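Local structure of endoglucanase (Thermotoga maritima, 2FVG) at residues L56-H61 and V328-G333; P243-Y248 and T261-A266; G298-P303 and K324-L329. The protein is probably a metal-dependent aminopeptidase of the M42 family that binds two divalent metal cations per subunit. All coordinates share one frame; numbering follows the deposited sequence.

In the fold
The chain lays down strand 55-61 early, and contact 1 is completed only near the C terminus, when helix 316-332 brings 328-333 back onto it. Contact 2 forms and closes entirely within that excursion, strand 244-245 being covered by the helix that follows it, 256-268. Contact 3 comes next in series, joining 298-303 to 324-329, and it finishes on the same helix as contact 1, sharing V328 and L329 with it. All three strands belong to one mixed sheet, in which 244-245 and 297-306 are neighbours, and helices 256-268 and 316-332 touch where T265 meets V328 and L329.

Contact 1. Residues L56-H61 and V328-G333; sequences LLVSAH and VLVEEG
L56 and V330 meet through single methyls: CD2 of L56 comes within 3.8 Å of CG2 of V330, the two side chains meeting at a slant. A second, looser approach brings CG2 of V58 to 4.2 Å from the same V330 CG2, so one valine methyl of the helix faces two residues of the strand. L56 and V58 sit two apart and therefore project from the same side of strand 55-61. The leucine reaches the helix because its CG stands anti to the backbone N (chi1 172°), and V330 meets it with the methyl that lies beside its own backbone N. The touching residues are all buried, and the contact is purely apolar. It is a helix-on-sheet packing of the alpha/beta core, with the last turn of helix 316-332 lying on one face of the mixed sheet. T189 of strand 187-194 touches L56, V58 and V330 alike, while V183 and P185 press on V330 from a loop. Backbone bonds fix the strand on both flanks, from L56 to D188 and Y190 and from L57 to C215 and I217. On the helix side, G333 N still bonds to L329 O at 3.2 Å, and G333 then leaves helical geometry with a positive phi of 73°, just ahead of helix 334-337. At the far end of the strand H61, a predicted zinc ligand, has ND1 bonded to T194 OG1 and its backbone N to D168.

Contact 2. Residues P243-Y248 and T261-A266; sequences PAITFY and TIVDTA
I245 is the residue of 243-248 that meets I262 and V263 of the helix, and the chain leads up to it from P243, whose ring packs on I300 and on N321 and T322 of helix 316-332. A244 then pairs through its backbone with S301 of the neighbouring antiparallel strand. At I245 the side chain turns to the helix: with CG1 beside the backbone N (chi1 -57°) and the chain extended beyond it, CD1 lies 3.7 Å from CG2 of I262 and 4.0 Å from CG2 of V263. The other branch joins in, I245 CG2 standing 3.8 Å from I262 CG2, so the I262 methyl faces both branches of I245. The two isoleucines lie alongside, their ends pointing opposite ways, whereas V263 is met at a slant. Strand 244-245, helix 256-268 and strand 274-275 form a beta-alpha-beta crossover, and this contact seats the helix against its first strand; backbone bonds from P243 and I245 to Q274 join the two parallel strands. With an alanine here both branches beyond CB are gone, and a gap would probably open beside the CG2 methyls of I262 and V263. Past I245, T246 pairs with V299, and the F247 ring makes an edge-to-face stack with F259. Within the helix, T265 OG1 donates to T261 O at 2.6 Å from above the carbonyl plane, on the opposite face from T265 N.

Contact 3. Residues G298-P303 and K324-L329; sequences GVISTP and KLIKVL
Strand 298-303 and helix 324-329 run nearly antiparallel, their directions 157° apart, and the two axes come no closer than 10.6 Å. I300 and I326 lie opposite each other, with 8.5 Å between their CA atoms, a spacing that leaves the meeting to side chains alone. From the strand a single residue does the work. I300 points at the helix, and its long branch runs out with CD1 well extended (chi2 168°), so that this one methyl arrives among three helix side chains. It stands 3.7 Å from CD1 of L329, which it meets tip to tip, and 3.7 Å from CD1 of I326, a side chain that passes beside it headed the other way. The third neighbour is L325, whose CD2 is 4.0 Å from the same I300 CD1. L325 and L329 are one helical turn apart, so I300 CD1 approaches both, while I326 starts from the helix more to the side and bends its end inward. Around this cluster, I262 and T322 also touch I300, T265 packs on L325, and I217 and V219 of the adjoining strand 215-224 pack on I326. A polar tie lies nearby, where the hydroxyls of T302 and T322 hydrogen-bond. I300 is held in the sheet by backbone bonds to V218 and E220; its side chain is about 7 Å from that of E220, a predicted zinc ligand. Helices packed on a central mixed sheet through apolar side chains are characteristic of the zinc exopeptidase fold, to whose clan this family belongs, and the contact lies in that core, near the predicted metal site.

Contact 1. Residues L56-H61 and V328-G333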
loop_
_atom_site.group_PDB
_atom_site.type_symbol
_atom_site.label_atom_id
_atom_site.label_comp_id
_atom_site.label_asym_id
_atom_site.label_seq_id
_atom_site.Cartn_x
_atom_site.Cartn_y
_atom_site.Cartn_z
ATOM N N LEU A 56 -10.328 -0.742 17.821
ATOM C CA LEU A 56 -8.975 -0.674 17.294
ATOM C C LEU A 56 -9.132 -0.459 15.807
ATOM O O LEU A 56 -9.970 -1.083 15.173
ATOM C CB LEU A 56 -8.216 -1.970 17.539
ATOM C CG LEU A 56 -6.833 -2.180 16.894
ATOM C CD1 LEU A 56 -5.769 -1.251 17.434
ATOM C CD2 LEU A 56 -6.390 -3.610 17.133
ATOM N N LEU A 57 -8.328 0.427 15.254
ATOM C CA LEU A 57 -8.336 0.680 13.808
ATOM C C LEU A 57 -7.009 0.190 13.209
ATOM O O LEU A 57 -5.942 0.556 13.692
ATOM C CB LEU A 57 -8.493 2.174 13.575
ATOM C CG LEU A 57 -8.269 2.780 12.186
ATOM C CD1 LEU A 57 -9.254 2.266 11.198
ATOM C CD2 LEU A 57 -8.380 4.299 12.269
ATOM N N VAL A 58 -7.062 -0.637 12.169
ATOM C CA VAL A 58 -5.830 -1.137 11.527
ATOM C C VAL A 58 -5.947 -0.754 10.063
ATOM O O VAL A 58 -6.897 -1.163 9.415
ATOM C CB VAL A 58 -5.685 -2.668 11.698
ATOM C CG1 VAL A 58 -4.401 -3.189 11.020
ATOM C CG2 VAL A 58 -5.675 -3.039 13.178
ATOM N N SER A 59 -5.018 0.031 9.521
ATOM C CA SER A 59 -5.206 0.439 8.121
ATOM C C SER A 59 -4.041 0.233 7.123
ATOM O O SER A 59 -2.882 0.169 7.514
ATOM C CB SER A 59 -5.687 1.893 8.068
ATOM O OG SER A 59 -4.659 2.748 8.467
ATOM N N ALA A 60 -4.389 0.148 5.834
ATOM C CA ALA A 60 -3.413 0.036 4.745
ATOM C C ALA A 60 -3.947 0.849 3.558
ATOM O O ALA A 60 -5.157 1.022 3.441
ATOM C CB ALA A 60 -3.203 -1.410 4.376
ATOM N N HIS A 61 -3.064 1.329 2.682
ATOM C CA HIS A 61 -3.473 2.136 1.519
ATOM C C HIS A 61 -3.538 1.315 0.261
ATOM O O HIS A 61 -2.632 0.531 -0.042
ATOM C CB HIS A 61 -2.478 3.276 1.284
ATOM C CG HIS A 61 -1.823 3.739 2.542
ATOM N ND1 HIS A 61 -2.535 4.251 3.608
ATOM C CD2 HIS A 61 -0.523 3.754 2.916
ATOM C CE1 HIS A 61 -1.699 4.566 4.583
ATOM N NE2 HIS A 61 -0.472 4.284 4.185
ATOM N N VAL A 328 -1.331 -10.863 16.637
ATOM C CA VAL A 328 -1.162 -10.877 18.094
ATOM C C VAL A 328 -1.591 -9.545 18.712
ATOM O O VAL A 328 -2.266 -9.537 19.728
ATOM C CB VAL A 328 0.278 -11.215 18.529
ATOM C CG1 VAL A 328 0.331 -11.409 20.063
ATOM C CG2 VAL A 328 0.744 -12.489 17.851
ATOM N N LEU A 329 -1.250 -8.418 18.084
ATOM C CA LEU A 329 -1.686 -7.117 18.615
ATOM C C LEU A 329 -3.213 -7.012 18.674
ATOM O O LEU A 329 -3.765 -6.437 19.621
ATOM C CB LEU A 329 -1.092 -5.959 17.825
ATOM C CG LEU A 329 0.413 -5.804 18.017
ATOM C CD1 LEU A 329 0.995 -4.879 16.979
ATOM C CD2 LEU A 329 0.691 -5.303 19.421
ATOM N N VAL A 330 -3.869 -7.584 17.661
ATOM C CA VAL A 330 -5.319 -7.602 17.550
ATOM C C VAL A 330 -5.999 -8.551 18.564
ATOM O O VAL A 330 -6.991 -8.197 19.192
ATOM C CB VAL A 330 -5.734 -7.923 16.111
ATOM C CG1 VAL A 330 -7.235 -8.254 16.009
ATOM C CG2 VAL A 330 -5.389 -6.741 15.220
ATOM N N GLU A 331 -5.447 -9.742 18.730
ATOM C CA GLU A 331 -6.039 -10.715 19.613
ATOM C C GLU A 331 -5.848 -10.405 21.080
ATOM O O GLU A 331 -6.734 -10.674 21.864
ATOM C CB GLU A 331 -5.579 -12.133 19.257
ATOM C CG GLU A 331 -6.061 -12.547 17.873
ATOM C CD GLU A 331 -5.975 -14.030 17.644
ATOM O OE1 GLU A 331 -4.979 -14.627 18.099
ATOM O OE2 GLU A 331 -6.891 -14.599 17.004
ATOM N N GLU A 332 -4.717 -9.810 21.444
ATOM C CA GLU A 332 -4.431 -9.491 22.845
ATOM C C GLU A 332 -5.087 -8.200 23.323
ATOM O O GLU A 332 -5.508 -8.113 24.475
ATOM C CB GLU A 332 -2.925 -9.432 23.105
ATOM C CG GLU A 332 -2.215 -10.761 22.952
ATOM C CD GLU A 332 -0.756 -10.712 23.378
ATOM O OE1 GLU A 332 -0.290 -9.658 23.868
ATOM O OE2 GLU A 332 -0.069 -11.746 23.223
ATOM N N GLY A 333 -5.144 -7.189 22.459
ATOM C CA GLY A 333 -5.761 -5.917 22.829
ATOM C C GLY A 333 -4.974 -5.042 23.808
ATOM O O GLY A 333 -5.450 -3.998 24.228
#

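Contact 2. Residues P243-Y248 and T261-A266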
loop_
_atom_site.group_PDB
_atom_site.type_symbol
_atom_site.label_atom_id
_atom_site.label_comp_id
_atom_site.label_asym_id
_atom_site.label_seq_id
_atom_site.Cartn_x
_atom_site.Cartn_y
_atom_site.Cartn_z
ATOM N N PRO A 243 9.700 -7.022 10.542
ATOM C CA PRO A 243 8.977 -5.768 10.406
ATOM C C PRO A 243 9.656 -4.667 11.205
ATOM O O PRO A 243 10.195 -4.927 12.305
ATOM C CB PRO A 243 7.608 -6.070 11.014
ATOM C CG PRO A 243 7.828 -7.309 11.896
ATOM C CD PRO A 243 8.873 -8.092 11.144
ATOM N N ALA A 244 9.605 -3.453 10.663
ATOM C CA ALA A 244 10.178 -2.249 11.276
ATOM C C ALA A 244 9.139 -1.581 12.153
ATOM O O ALA A 244 8.012 -1.388 11.720
ATOM C CB ALA A 244 10.632 -1.230 10.176
ATOM N N ILE A 245 9.523 -1.199 13.372
ATOM C CA ILE A 245 8.605 -0.550 14.315
ATOM C C ILE A 245 9.008 0.929 14.359
ATOM O O ILE A 245 10.131 1.260 14.731
ATOM C CB ILE A 245 8.641 -1.288 15.690
ATOM C CG1 ILE A 245 8.290 -2.770 15.475
ATOM C CG2 ILE A 245 7.625 -0.715 16.677
ATOM C CD1 ILE A 245 8.431 -3.613 16.719
ATOM N N THR A 246 8.127 1.811 13.884
ATOM C CA THR A 246 8.406 3.228 13.857
ATOM C C THR A 246 8.392 3.853 15.253
ATOM O O THR A 246 7.488 3.609 16.053
ATOM C CB THR A 246 7.422 3.959 12.917
ATOM O OG1 THR A 246 7.549 3.415 11.606
ATOM C CG2 THR A 246 7.704 5.425 12.843
ATOM N N PHE A 247 9.404 4.663 15.537
ATOM C CA PHE A 247 9.514 5.357 16.823
ATOM C C PHE A 247 8.946 6.783 16.732
ATOM O O PHE A 247 8.290 7.253 17.656
ATOM C CB PHE A 247 10.974 5.365 17.311
ATOM C CG PHE A 247 11.184 6.098 18.620
ATOM C CD1 PHE A 247 10.964 5.464 19.839
ATOM C CD2 PHE A 247 11.614 7.417 18.628
ATOM C CE1 PHE A 247 11.161 6.144 21.040
ATOM C CE2 PHE A 247 11.816 8.100 19.832
ATOM C CZ PHE A 247 11.594 7.463 21.032
ATOM N N TYR A 248 9.217 7.454 15.618
ATOM C CA TYR A 248 8.740 8.792 15.354
ATOM C C TYR A 248 8.285 8.844 13.904
ATOM O O TYR A 248 8.995 8.346 13.020
ATOM C CB TYR A 248 9.872 9.802 15.572
ATOM C CG TYR A 248 9.600 11.186 15.004
ATOM C CD1 TYR A 248 8.884 12.135 15.735
ATOM C CD2 TYR A 248 10.078 11.546 13.737
ATOM C CE1 TYR A 248 8.639 13.416 15.206
ATOM C CE2 TYR A 248 9.845 12.816 13.204
ATOM C CZ TYR A 248 9.130 13.745 13.944
ATOM O OH TYR A 248 8.916 15.004 13.415
ATOM N N THR A 261 4.580 -1.414 23.674
ATOM C CA THR A 261 3.663 -2.555 23.608
ATOM C C THR A 261 3.954 -3.387 22.374
ATOM O O THR A 261 3.969 -4.622 22.435
ATOM C CB THR A 261 2.176 -2.108 23.576
ATOM O OG1 THR A 261 1.863 -1.440 24.797
ATOM C CG2 THR A 261 1.233 -3.297 23.411
ATOM N N ILE A 262 4.175 -2.711 21.251
ATOM C CA ILE A 262 4.467 -3.395 20.007
ATOM C C ILE A 262 5.790 -4.168 20.110
ATOM O O ILE A 262 5.874 -5.342 19.752
ATOM C CB ILE A 262 4.491 -2.416 18.827
ATOM C CG1 ILE A 262 3.114 -1.772 18.661
ATOM C CG2 ILE A 262 4.840 -3.152 17.554
ATOM C CD1 ILE A 262 3.057 -0.658 17.585
ATOM N N VAL A 263 6.810 -3.510 20.631
ATOM C CA VAL A 263 8.118 -4.133 20.809
ATOM C C VAL A 263 8.045 -5.323 21.758
ATOM O O VAL A 263 8.590 -6.388 21.468
ATOM C CB VAL A 263 9.148 -3.117 21.353
ATOM C CG1 VAL A 263 10.379 -3.834 21.927
ATOM C CG2 VAL A 263 9.517 -2.140 20.284
ATOM N N ASP A 264 7.382 -5.144 22.891
ATOM C CA ASP A 264 7.275 -6.236 23.867
ATOM C C ASP A 264 6.483 -7.415 23.291
ATOM O O ASP A 264 6.868 -8.562 23.467
ATOM C CB ASP A 264 6.697 -5.715 25.170
ATOM C CG ASP A 264 7.659 -4.774 25.895
ATOM O OD1 ASP A 264 8.755 -4.506 25.355
ATOM O OD2 ASP A 264 7.329 -4.309 27.009
ATOM N N THR A 265 5.417 -7.120 22.549
ATOM C CA THR A 265 4.588 -8.142 21.895
ATOM C C THR A 265 5.444 -8.969 20.946
ATOM O O THR A 265 5.332 -10.196 20.889
ATOM C CB THR A 265 3.435 -7.489 21.099
ATOM O OG1 THR A 265 2.580 -6.773 21.997
ATOM C CG2 THR A 265 2.613 -8.531 20.359
ATOM N N ALA A 266 6.292 -8.286 20.191
ATOM C CA ALA A 266 7.223 -8.936 19.279
ATOM C C ALA A 266 8.189 -9.846 20.038
ATOM O O ALA A 266 8.305 -11.036 19.717
ATOM C CB ALA A 266 7.986 -7.903 18.508
#

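Contact 3. Residues G298-P303 and K324-L329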
loop_
_atom_site.group_PDB
_atom_site.type_symbol
_atom_site.label_atom_id
_atom_site.label_comp_id
_atom_site.label_asym_id
_atom_site.label_seq_id
_atom_site.Cartn_x
_atom_site.Cartn_y
_atom_site.Cartn_z
ATOM N N GLY A 298 0.352 3.454 16.218
ATOM C CA GLY A 298 1.609 2.770 16.032
ATOM C C GLY A 298 1.753 2.584 14.527
ATOM O O GLY A 298 0.746 2.600 13.783
ATOM N N VAL A 299 2.991 2.461 14.058
ATOM C CA VAL A 299 3.244 2.187 12.642
ATOM C C VAL A 299 4.170 0.984 12.561
ATOM O O VAL A 299 5.195 0.920 13.259
ATOM C CB VAL A 299 3.889 3.384 11.900
ATOM C CG1 VAL A 299 4.073 3.074 10.419
ATOM C CG2 VAL A 299 3.054 4.649 12.061
ATOM N N ILE A 300 3.779 0.017 11.742
ATOM C CA ILE A 300 4.549 -1.188 11.487
ATOM C C ILE A 300 4.771 -1.310 9.972
ATOM O O ILE A 300 3.830 -1.187 9.177
ATOM C CB ILE A 300 3.815 -2.401 12.045
ATOM C CG1 ILE A 300 3.717 -2.263 13.568
ATOM C CG2 ILE A 300 4.567 -3.681 11.740
ATOM C CD1 ILE A 300 2.767 -3.238 14.207
ATOM N N SER A 301 6.016 -1.527 9.568
ATOM C CA SER A 301 6.316 -1.598 8.153
ATOM C C SER A 301 7.058 -2.856 7.726
ATOM O O SER A 301 7.966 -3.335 8.419
ATOM C CB SER A 301 7.181 -0.395 7.755
ATOM O OG SER A 301 6.564 0.819 8.096
ATOM N N THR A 302 6.655 -3.383 6.583
ATOM C CA THR A 302 7.371 -4.458 5.930
ATOM C C THR A 302 8.504 -3.766 5.135
ATOM O O THR A 302 8.253 -2.825 4.382
ATOM C CB THR A 302 6.448 -5.249 4.973
ATOM O OG1 THR A 302 5.377 -5.804 5.734
ATOM C CG2 THR A 302 7.210 -6.426 4.289
ATOM N N PRO A 303 9.761 -4.196 5.331
ATOM C CA PRO A 303 10.863 -3.607 4.547
ATOM C C PRO A 303 10.746 -3.978 3.064
ATOM O O PRO A 303 10.264 -5.054 2.734
ATOM C CB PRO A 303 12.121 -4.289 5.126
ATOM C CG PRO A 303 11.698 -4.861 6.435
ATOM C CD PRO A 303 10.239 -5.218 6.276
ATOM N N LYS A 324 2.136 -11.932 11.541
ATOM C CA LYS A 324 2.084 -12.522 12.888
ATOM C C LYS A 324 1.909 -11.440 13.944
ATOM O O LYS A 324 1.068 -11.551 14.809
ATOM C CB LYS A 324 3.347 -13.316 13.221
ATOM C CG LYS A 324 3.442 -14.737 12.677
ATOM C CD LYS A 324 4.706 -15.394 13.247
ATOM C CE LYS A 324 4.942 -16.812 12.740
ATOM N NZ LYS A 324 5.284 -16.853 11.295
ATOM N N LEU A 325 2.721 -10.394 13.865
ATOM C CA LEU A 325 2.677 -9.276 14.810
ATOM C C LEU A 325 1.324 -8.557 14.850
ATOM O O LEU A 325 0.820 -8.263 15.920
ATOM C CB LEU A 325 3.808 -8.275 14.518
ATOM C CG LEU A 325 4.035 -7.121 15.491
ATOM C CD1 LEU A 325 4.205 -7.622 16.941
ATOM C CD2 LEU A 325 5.232 -6.296 15.057
ATOM N N ILE A 326 0.751 -8.265 13.693
ATOM C CA ILE A 326 -0.549 -7.619 13.623
ATOM C C ILE A 326 -1.609 -8.540 14.258
ATOM O O ILE A 326 -2.463 -8.082 15.005
ATOM C CB ILE A 326 -0.972 -7.326 12.144
ATOM C CG1 ILE A 326 -0.034 -6.320 11.445
ATOM C CG2 ILE A 326 -2.401 -6.813 12.077
ATOM C CD1 ILE A 326 0.154 -5.014 12.201
ATOM N N LYS A 327 -1.541 -9.839 13.988
ATOM C CA LYS A 327 -2.548 -10.742 14.516
ATOM C C LYS A 327 -2.527 -10.793 16.054
ATOM O O LYS A 327 -3.583 -10.751 16.687
ATOM C CB LYS A 327 -2.414 -12.132 13.908
ATOM C CG LYS A 327 -3.578 -13.009 14.234
ATOM C CD LYS A 327 -3.407 -14.402 13.701
ATOM C CE LYS A 327 -4.643 -15.202 14.039
ATOM N NZ LYS A 327 -4.641 -16.552 13.417
ATOM N N VAL A 328 -1.331 -10.863 16.637
ATOM C CA VAL A 328 -1.162 -10.877 18.094
ATOM C C VAL A 328 -1.591 -9.545 18.712
ATOM O O VAL A 328 -2.266 -9.537 19.728
ATOM C CB VAL A 328 0.278 -11.215 18.529
ATOM C CG1 VAL A 328 0.331 -11.409 20.063
ATOM C CG2 VAL A 328 0.744 -12.489 17.851
ATOM N N LEU A 329 -1.250 -8.418 18.084
ATOM C CA LEU A 329 -1.686 -7.117 18.615
ATOM C C LEU A 329 -3.213 -7.012 18.674
ATOM O O LEU A 329 -3.765 -6.437 19.621
ATOM C CB LEU A 329 -1.092 -5.959 17.825
ATOM C CG LEU A 329 0.413 -5.804 18.017
ATOM C CD1 LEU A 329 0.995 -4.879 16.979
ATOM C CD2 LEU A 329 0.691 -5.303 19.421
#